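Local coordinates for single-stranded DNA-binding protein WHY3, chloroplastic (Arabidopsis thaliana, PDB 4KOQ) that binds single-stranded DNA as a homotetramer, protecting plastid genome stability against illegitimate recombination and acting in the nucleus as a transcriptional repressor, at residues Leu41-Pro53 against Trp62-Ile75. Residues are numbered along the deposited sequence; the frame is centred on the assembly and turned at random.
Sequences LTKEGFLLLQFAP and WSRKQVFSLSVTEI. With PO4 (phosphate ion), chain B.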
loop_
_atom_site.group_PDB
_atom_site.type_symbol
_atom_site.label_atom_id
_atom_site.label_comp_id
_atom_site.label_asym_id
_atom_site.label_seq_id
_atom_site.Cartn_x
_atom_site.Cartn_y
_atom_site.Cartn_z
ATOM N N LEU A 41 -23.051 -4.775 1.589
ATOM C CA LEU A 41 -22.536 -4.400 0.279
ATOM C C LEU A 41 -23.294 -5.194 -0.734
ATOM O O LEU A 41 -23.290 -6.406 -0.673
ATOM C CB LEU A 41 -21.019 -4.709 0.171
ATOM C CG LEU A 41 -20.444 -4.360 -1.217
ATOM C CD1 LEU A 41 -19.031 -3.825 -1.083
ATOM C CD2 LEU A 41 -20.439 -5.568 -2.081
ATOM N N THR A 42 -23.946 -4.520 -1.672
ATOM C CA THR A 42 -24.745 -5.200 -2.672
ATOM C C THR A 42 -24.132 -5.120 -4.074
ATOM O O THR A 42 -24.489 -5.894 -4.955
ATOM C CB THR A 42 -26.143 -4.595 -2.736
ATOM O OG1 THR A 42 -26.041 -3.181 -2.933
ATOM C CG2 THR A 42 -26.900 -4.876 -1.430
ATOM N N LYS A 43 -23.218 -4.176 -4.286
ATOM C CA LYS A 43 -22.493 -4.099 -5.554
ATOM C C LYS A 43 -21.081 -3.538 -5.319
ATOM O O LYS A 43 -20.934 -2.520 -4.692
ATOM C CB LYS A 43 -23.239 -3.200 -6.529
ATOM C CG LYS A 43 -22.697 -3.233 -7.958
ATOM C CD LYS A 43 -23.411 -2.223 -8.834
ATOM C CE LYS A 43 -23.315 -2.570 -10.316
ATOM N NZ LYS A 43 -21.966 -2.321 -10.879
ATOM N N GLU A 44 -20.072 -4.253 -5.794
ATOM C CA GLU A 44 -18.709 -3.766 -5.737
ATOM C C GLU A 44 -18.589 -2.464 -6.474
ATOM O O GLU A 44 -19.329 -2.169 -7.420
ATOM C CB GLU A 44 -17.764 -4.740 -6.414
ATOM C CG GLU A 44 -17.619 -6.052 -5.801
ATOM C CD GLU A 44 -16.636 -6.892 -6.590
ATOM O OE1 GLU A 44 -16.662 -6.839 -7.869
ATOM O OE2 GLU A 44 -15.814 -7.558 -5.915
ATOM N N GLY A 45 -17.615 -1.678 -6.056
ATOM C CA GLY A 45 -17.198 -0.536 -6.815
ATOM C C GLY A 45 -16.495 -0.943 -8.090
ATOM O O GLY A 45 -16.232 -2.120 -8.315
ATOM N N PHE A 46 -16.185 0.034 -8.932
ATOM C CA PHE A 46 -15.478 -0.260 -10.195
ATOM C C PHE A 46 -14.832 1.024 -10.663
ATOM O O PHE A 46 -14.988 2.069 -10.022
ATOM C CB PHE A 46 -16.441 -0.794 -11.271
ATOM C CG PHE A 46 -17.556 0.165 -11.634
ATOM C CD1 PHE A 46 -18.690 0.239 -10.846
ATOM C CD2 PHE A 46 -17.483 0.966 -12.763
ATOM C CE1 PHE A 46 -19.731 1.124 -11.170
ATOM C CE2 PHE A 46 -18.523 1.846 -13.092
ATOM C CZ PHE A 46 -19.645 1.918 -12.280
ATOM N N LEU A 47 -14.091 0.944 -11.772
ATOM C CA LEU A 47 -13.496 2.108 -12.375
ATOM C C LEU A 47 -14.131 2.346 -13.737
ATOM O O LEU A 47 -14.269 1.417 -14.554
ATOM C CB LEU A 47 -11.976 1.895 -12.601
ATOM C CG LEU A 47 -11.147 1.734 -11.319
ATOM C CD1 LEU A 47 -9.668 1.579 -11.615
ATOM C CD2 LEU A 47 -11.351 2.867 -10.341
ATOM N N LEU A 48 -14.492 3.588 -13.994
ATOM C CA LEU A 48 -15.049 3.979 -15.274
ATOM C C LEU A 48 -13.967 4.617 -16.137
ATOM O O LEU A 48 -13.397 5.658 -15.793
ATOM C CB LEU A 48 -16.162 5.020 -15.076
ATOM C CG LEU A 48 -16.879 5.447 -16.367
ATOM C CD1 LEU A 48 -17.474 4.240 -17.064
ATOM C CD2 LEU A 48 -17.952 6.486 -16.078
ATOM N N LEU A 49 -13.703 3.982 -17.262
ATOM C CA LEU A 49 -12.745 4.468 -18.237
ATOM C C LEU A 49 -13.476 5.153 -19.379
ATOM O O LEU A 49 -14.394 4.572 -19.933
ATOM C CB LEU A 49 -11.997 3.299 -18.862
ATOM C CG LEU A 49 -11.365 2.219 -17.984
ATOM C CD1 LEU A 49 -10.309 1.451 -18.778
ATOM C CD2 LEU A 49 -10.773 2.757 -16.763
ATOM N N GLN A 50 -13.053 6.367 -19.722
ATOM C CA GLN A 50 -13.637 7.118 -20.839
ATOM C C GLN A 50 -12.559 7.446 -21.837
ATOM O O GLN A 50 -11.569 8.070 -21.484
ATOM C CB GLN A 50 -14.278 8.400 -20.313
ATOM C CG GLN A 50 -15.265 8.123 -19.160
ATOM C CD GLN A 50 -16.131 9.343 -18.801
ATOM O OE1 GLN A 50 -16.718 9.997 -19.670
ATOM N NE2 GLN A 50 -16.207 9.642 -17.524
ATOM N N PHE A 51 -12.739 7.013 -23.085
ATOM C CA PHE A 51 -11.735 7.211 -24.130
ATOM C C PHE A 51 -12.327 8.195 -25.129
ATOM O O PHE A 51 -13.507 8.058 -25.500
ATOM C CB PHE A 51 -11.451 5.914 -24.908
ATOM C CG PHE A 51 -10.768 4.795 -24.110
ATOM C CD1 PHE A 51 -11.472 4.026 -23.193
ATOM C CD2 PHE A 51 -9.437 4.478 -24.364
ATOM C CE1 PHE A 51 -10.849 3.006 -22.510
ATOM C CE2 PHE A 51 -8.819 3.449 -23.696
ATOM C CZ PHE A 51 -9.528 2.713 -22.771
ATOM N N ALA A 52 -11.523 9.149 -25.567
ATOM C CA ALA A 52 -11.974 10.093 -26.611
ATOM C C ALA A 52 -10.903 10.338 -27.647
ATOM O O ALA A 52 -9.719 10.513 -27.321
ATOM C CB ALA A 52 -12.372 11.402 -25.965
ATOM N N PRO A 53 -11.306 10.391 -28.940
ATOM C CA PRO A 53 -10.357 10.610 -30.024
ATOM C C PRO A 53 -9.992 12.097 -30.100
ATOM O O PRO A 53 -10.815 12.917 -29.690
ATOM C CB PRO A 53 -11.142 10.163 -31.276
ATOM C CG PRO A 53 -12.581 10.423 -30.935
ATOM C CD PRO A 53 -12.683 10.188 -29.423
ATOM N N TRP A 62 -15.279 14.522 -26.778
ATOM C CA TRP A 62 -15.950 13.765 -25.736
ATOM C C TRP A 62 -17.367 13.411 -26.111
ATOM O O TRP A 62 -17.976 12.525 -25.511
ATOM C CB TRP A 62 -15.888 14.531 -24.419
ATOM C CG TRP A 62 -14.462 14.677 -23.958
ATOM C CD1 TRP A 62 -13.662 15.774 -24.087
ATOM C CD2 TRP A 62 -13.654 13.665 -23.334
ATOM N NE1 TRP A 62 -12.417 15.513 -23.581
ATOM C CE2 TRP A 62 -12.390 14.228 -23.104
ATOM C CE3 TRP A 62 -13.882 12.335 -22.960
ATOM C CZ2 TRP A 62 -11.349 13.512 -22.513
ATOM C CZ3 TRP A 62 -12.850 11.620 -22.372
ATOM C CH2 TRP A 62 -11.609 12.211 -22.143
ATOM N N SER A 63 -17.889 14.059 -27.148
ATOM C CA SER A 63 -19.229 13.742 -27.614
ATOM C C SER A 63 -19.183 12.385 -28.308
ATOM O O SER A 63 -20.197 11.705 -28.433
ATOM C CB SER A 63 -19.780 14.854 -28.545
ATOM O OG SER A 63 -19.260 14.781 -29.861
ATOM N N ARG A 64 -17.990 11.986 -28.744
ATOM C CA ARG A 64 -17.800 10.676 -29.361
ATOM C C ARG A 64 -17.008 9.705 -28.440
ATOM O O ARG A 64 -16.382 8.747 -28.900
ATOM C CB ARG A 64 -17.100 10.851 -30.698
ATOM C CG ARG A 64 -18.042 11.460 -31.745
ATOM C CD ARG A 64 -17.381 11.747 -33.081
ATOM N NE ARG A 64 -16.726 10.584 -33.670
ATOM C CZ ARG A 64 -15.422 10.498 -33.927
ATOM N NH1 ARG A 64 -14.601 11.512 -33.661
ATOM N NH2 ARG A 64 -14.933 9.391 -34.469
ATOM N N LYS A 65 -17.068 9.960 -27.148
ATOM C CA LYS A 65 -16.347 9.111 -26.190
ATOM C C LYS A 65 -16.917 7.706 -26.158
ATOM O O LYS A 65 -18.093 7.473 -26.479
ATOM C CB LYS A 65 -16.432 9.716 -24.804
ATOM C CG LYS A 65 -17.750 9.555 -24.128
ATOM C CD LYS A 65 -17.775 10.333 -22.830
ATOM C CE LYS A 65 -19.110 10.152 -22.120
ATOM N NZ LYS A 65 -19.142 10.849 -20.805
ATOM N N GLN A 66 -16.080 6.755 -25.767
ATOM C CA GLN A 66 -16.535 5.415 -25.518
ATOM C C GLN A 66 -16.120 5.071 -24.107
ATOM O O GLN A 66 -15.048 5.440 -23.694
ATOM C CB GLN A 66 -15.938 4.440 -26.510
ATOM C CG GLN A 66 -16.284 4.741 -27.979
ATOM C CD GLN A 66 -17.721 4.514 -28.323
ATOM O OE1 GLN A 66 -18.450 3.799 -27.635
ATOM N NE2 GLN A 66 -18.168 5.149 -29.424
ATOM N N VAL A 67 -16.979 4.368 -23.396
ATOM C CA VAL A 67 -16.703 4.039 -22.000
ATOM C C VAL A 67 -16.678 2.549 -21.720
ATOM O O VAL A 67 -17.288 1.731 -22.424
ATOM C CB VAL A 67 -17.747 4.699 -21.078
ATOM C CG1 VAL A 67 -17.873 6.168 -21.448
ATOM C CG2 VAL A 67 -19.051 4.004 -21.182
ATOM N N PHE A 68 -15.952 2.188 -20.667
ATOM C CA PHE A 68 -15.801 0.802 -20.303
ATOM C C PHE A 68 -15.712 0.765 -18.781
ATOM O O PHE A 68 -15.027 1.594 -18.194
ATOM C CB PHE A 68 -14.542 0.222 -20.959
ATOM C CG PHE A 68 -14.461 -1.297 -20.886
ATOM C CD1 PHE A 68 -15.006 -2.068 -21.896
ATOM C CD2 PHE A 68 -13.791 -1.941 -19.845
ATOM C CE1 PHE A 68 -14.924 -3.453 -21.865
ATOM C CE2 PHE A 68 -13.715 -3.341 -19.801
ATOM C CZ PHE A 68 -14.300 -4.090 -20.821
ATOM N N SER A 69 -16.464 -0.127 -18.146
ATOM C CA SER A 69 -16.452 -0.273 -16.692
ATOM C C SER A 69 -15.545 -1.397 -16.226
ATOM O O SER A 69 -15.906 -2.567 -16.364
ATOM C CB SER A 69 -17.869 -0.584 -16.212
ATOM O OG SER A 69 -18.729 0.503 -16.514
ATOM N N LEU A 70 -14.408 -1.053 -15.625
ATOM C CA LEU A 70 -13.444 -2.053 -15.192
ATOM C C LEU A 70 -13.807 -2.571 -13.826
ATOM O O LEU A 70 -13.848 -1.784 -12.876
ATOM C CB LEU A 70 -12.057 -1.412 -15.043
ATOM C CG LEU A 70 -10.966 -1.430 -16.092
ATOM C CD1 LEU A 70 -9.660 -1.030 -15.370
ATOM C CD2 LEU A 70 -10.816 -2.757 -16.779
ATOM N N SER A 71 -14.079 -3.865 -13.729
ATOM C CA SER A 71 -14.424 -4.506 -12.473
ATOM C C SER A 71 -13.196 -4.720 -11.597
ATOM O O SER A 71 -12.032 -4.664 -12.048
ATOM C CB SER A 71 -15.071 -5.861 -12.733
ATOM O OG SER A 71 -14.063 -6.767 -13.147
ATOM N N VAL A 72 -13.459 -5.027 -10.334
ATOM C CA VAL A 72 -12.400 -5.421 -9.413
ATOM C C VAL A 72 -11.499 -6.519 -9.970
ATOM O O VAL A 72 -10.275 -6.431 -9.868
ATOM C CB VAL A 72 -13.058 -5.826 -8.080
ATOM C CG1 VAL A 72 -12.145 -6.618 -7.227
ATOM C CG2 VAL A 72 -13.568 -4.572 -7.367
ATOM N N THR A 73 -12.081 -7.582 -10.532
ATOM C CA THR A 73 -11.261 -8.691 -11.056
ATOM C C THR A 73 -10.413 -8.225 -12.224
ATOM O O THR A 73 -9.266 -8.577 -12.330
ATOM C CB THR A 73 -12.143 -9.885 -11.498
ATOM O OG1 THR A 73 -12.865 -10.363 -10.359
ATOM C CG2 THR A 73 -11.302 -11.021 -12.061
ATOM N N GLU A 74 -10.989 -7.394 -13.077
ATOM C CA GLU A 74 -10.238 -6.829 -14.206
ATOM C C GLU A 74 -9.087 -5.927 -13.793
ATOM O O GLU A 74 -8.008 -5.992 -14.365
ATOM C CB GLU A 74 -11.202 -6.119 -15.162
ATOM C CG GLU A 74 -12.071 -7.086 -15.916
ATOM C CD GLU A 74 -13.325 -6.483 -16.568
ATOM O OE1 GLU A 74 -13.675 -5.305 -16.331
ATOM O OE2 GLU A 74 -14.020 -7.230 -17.318
ATOM N N ILE A 75 -9.303 -5.123 -12.749
ATOM C CA ILE A 75 -8.238 -4.390 -12.124
ATOM C C ILE A 75 -7.187 -5.356 -11.647
ATOM O O ILE A 75 -6.001 -5.132 -11.820
ATOM C CB ILE A 75 -8.752 -3.523 -10.961
ATOM C CG1 ILE A 75 -9.708 -2.471 -11.498
ATOM C CG2 ILE A 75 -7.548 -2.940 -10.228
ATOM C CD1 ILE A 75 -10.727 -1.924 -10.499
HETATM P P PO4 B . -19.389 -1.282 -19.871
HETATM O O1 PO4 B . -19.047 0.042 -20.490
HETATM O O2 PO4 B . -20.292 -2.073 -20.785
HETATM O O3 PO4 B . -18.184 -2.118 -19.609
HETATM O O4 PO4 B . -20.057 -1.025 -18.535
HETATM O O HOH W 1 -15.050 -8.285 -10.030
HETATM O O HOH W 2 -16.218 -4.611 -9.701
#
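Leu47 with Leu70, Leu49 with Phe68, and Phe51 with Gln66 each exchange two backbone hydrogen bonds, so that six N-H groups and six carbonyls are satisfied between strands 46-53 and 66-70. The shortest runs from Leu70 N to Leu47 O, 2.7 Å. Leu47, Leu49, Phe51, Phe68 and Leu70, buried and so apolar, point to one side of the sheet, most of them against Leu107 or Leu122 of the other sheet; Leu49 CD1 lies 4.0 Å from Leu70 CG. On the other side, Gln50, extended beyond CG (chi2 -168°), runs alongside Lys65, whose NZ donates to Gln50 OE1 (2.8 Å) from 28° outside the amide plane. Beyond it, Ala52 is small enough to lay CB over one face of the Trp62 six-membered ring, a CH-pi contact 3.6 Å from the centroid, while the ring edge brings CZ3 within 3.9 Å of Gln50 O. With an alanine at Trp62, the Ala52 methyl would probably lose its aromatic cover and a gap open beside the Gln50 backbone. Ser69 N turns from the hairpin to O3 of a phosphate, probably from the crystallisation liquor (3.0 Å), and its hydroxyl donates to O4; His91 and Lys105 also bond this anion, whose O3 lies over a face of Phe68. Ser71 OG accepts from Glu74 N, and Glu74 OE1 from Ser71 N. One water accepts from Val72 N and donates to Glu44 OE1 and Gly45 O; another links Thr73 N to Glu44 OE1, work suited to a carboxylate. This antiparallel beta hairpin, leading through a capping box into helix 72-79, belongs to one of the Whirly domain's two four-stranded sheets.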